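Local coordinates for NADP-dependent glyceraldehyde-3-phosphate dehydrogenase (Bacillus halodurans, PDB 3PRL), which probably oxidises glyceraldehyde 3-phosphate to 3-phosphoglycerate with NADP+ as electron acceptor, as a non-phosphorylating member of the aldehyde dehydrogenase family, at residues I29-P34 / T189-L193. Numbering follows the deposited sequence.
Sequences ISISAP and TQGSL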
loop_
_atom_site.group_PDB
_atom_site.type_symbol
_atom_site.label_atom_id
_atom_site.label_comp_id
_atom_site.label_asym_id
_atom_site.label_seq_id
_atom_site.Cartn_x
_atom_site.Cartn_y
_atom_site.Cartn_z
ATOM N N ILE D 29 -46.551 2.168 13.071
ATOM C CA ILE D 29 -46.273 3.575 13.350
ATOM C C ILE D 29 -46.473 4.351 12.057
ATOM O O ILE D 29 -45.785 4.092 11.057
ATOM C CB ILE D 29 -44.816 3.811 13.851
ATOM C CG1 ILE D 29 -44.491 2.889 15.026
ATOM C CG2 ILE D 29 -44.591 5.289 14.227
ATOM C CD1 ILE D 29 -43.004 2.786 15.335
ATOM N N SER D 30 -47.407 5.300 12.091
ATOM C CA SER D 30 -47.773 6.098 10.924
ATOM C C SER D 30 -46.714 7.150 10.663
ATOM O O SER D 30 -46.157 7.728 11.607
ATOM C CB SER D 30 -49.116 6.803 11.139
ATOM O OG SER D 30 -50.139 5.885 11.478
ATOM N N ILE D 31 -46.462 7.408 9.385
ATOM C CA ILE D 31 -45.466 8.394 8.976
ATOM C C ILE D 31 -46.134 9.499 8.182
ATOM O O ILE D 31 -47.024 9.234 7.375
ATOM C CB ILE D 31 -44.305 7.733 8.172
ATOM C CG1 ILE D 31 -43.425 6.895 9.116
ATOM C CG2 ILE D 31 -43.472 8.788 7.423
ATOM C CD1 ILE D 31 -42.193 6.280 8.447
ATOM N N SER D 32 -45.699 10.735 8.413
ATOM C CA SER D 32 -46.313 11.886 7.750
ATOM C C SER D 32 -45.302 12.790 7.040
ATOM O O SER D 32 -44.148 12.946 7.482
ATOM C CB SER D 32 -47.128 12.688 8.760
ATOM O OG SER D 32 -48.292 11.973 9.132
ATOM N N ALA D 33 -45.737 13.379 5.934
ATOM C CA ALA D 33 -44.948 14.394 5.255
ATOM C C ALA D 33 -44.780 15.545 6.245
ATOM O O ALA D 33 -45.771 16.016 6.793
ATOM C CB ALA D 33 -45.673 14.869 3.985
ATOM N N PRO D 34 -43.527 15.970 6.519
ATOM C CA PRO D 34 -43.353 17.129 7.406
ATOM C C PRO D 34 -43.901 18.447 6.824
ATOM O O PRO D 34 -44.338 19.300 7.582
ATOM C CB PRO D 34 -41.826 17.241 7.557
ATOM C CG PRO D 34 -41.314 15.915 7.240
ATOM C CD PRO D 34 -42.236 15.333 6.208
ATOM N N THR D 189 -36.919 6.507 12.116
ATOM C CA THR D 189 -38.344 6.267 11.860
ATOM C C THR D 189 -38.877 7.247 10.810
ATOM O O THR D 189 -39.616 6.859 9.889
ATOM C CB THR D 189 -39.188 6.274 13.164
ATOM O OG1 THR D 189 -38.930 5.068 13.888
ATOM C CG2 THR D 189 -40.707 6.347 12.856
ATOM N N GLN D 190 -38.503 8.517 10.947
ATOM C CA GLN D 190 -38.727 9.457 9.868
ATOM C C GLN D 190 -37.609 9.206 8.847
ATOM O O GLN D 190 -36.466 9.626 9.047
ATOM C CB GLN D 190 -38.732 10.903 10.380
ATOM C CG GLN D 190 -39.533 11.874 9.491
ATOM C CD GLN D 190 -41.010 11.522 9.393
ATOM O OE1 GLN D 190 -41.650 11.206 10.396
ATOM N NE2 GLN D 190 -41.563 11.584 8.175
ATOM N N GLY D 191 -37.947 8.484 7.780
ATOM C CA GLY D 191 -36.960 7.995 6.804
ATOM C C GLY D 191 -37.067 6.485 6.610
ATOM O O GLY D 191 -36.530 5.927 5.645
ATOM N N SER D 192 -37.761 5.820 7.525
ATOM C CA SER D 192 -37.962 4.383 7.414
ATOM C C SER D 192 -38.642 3.920 6.106
ATOM O O SER D 192 -38.311 2.843 5.601
ATOM C CB SER D 192 -38.730 3.868 8.627
ATOM O OG SER D 192 -37.940 3.999 9.799
ATOM N N LEU D 193 -39.582 4.699 5.560
ATOM C CA LEU D 193 -40.194 4.299 4.274
ATOM C C LEU D 193 -39.204 4.320 3.108
ATOM O O LEU D 193 -39.194 3.391 2.280
ATOM C CB LEU D 193 -41.418 5.141 3.899
ATOM C CG LEU D 193 -42.579 5.399 4.858
ATOM C CD1 LEU D 193 -43.440 6.492 4.257
ATOM C CD2 LEU D 193 -43.409 4.134 5.135
#
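Ile31 carries the apolar side of this contact, reaching from an edge strand to the first turn of helix 192-204. Its CD1 meets CG of Leu193 at 3.7 Å, the two side chains running tip to tip, while its CG2 lies 3.9 Å from CD1 of the same leucine. Chi1, at -72°, sets the two branches: CG1 stands beside the backbone N, and the extended chi2 then carries CD1 on to Leu193, whereas CG2, opposite that N, comes within 3.5 Å of NE2 of Gln190. CD1 also lies 3.0 Å from the carbonyl O of Thr189, a very short approach to be read with caution. With an alanine in place of the isoleucine, a gap would probably open beside Leu193 and the Gln190 amide would lose the methyl that lies against it. CG2 of Ile29 touches CG2 of Thr189 at 4.3 Å.

The setting is the Rossmann-type coenzyme domain of aldehyde dehydrogenases, in which strand 182-186 leads through this turn into helix 192-204. Thr189 belongs to the NADP+ site, and the contact illustrates how an N-terminal sheet can cover the turn between a coenzyme-domain strand and its helix, Ile43 of the neighbouring strand 39-44 touching Ile31, Thr189 and Leu193.

Polar links are fewer. Gln190 bends at chi2 (62°), its side chain sliding past Ile31 in the opposite direction, and NE2 gives Ser32 O a weak hydrogen bond of 3.0 Å, far from straight at 124°. The same nitrogen also bonds Glu98 O, its stronger partner, joining the strand end to helix 88-98. Ser192 N donates to Thr189 O at 3.2 Å, and Ser192 OG bonds Ala188 O. Gly191 occupies the N-cap position, and the Glu98 carboxylate receives the backbone N-H of Leu193.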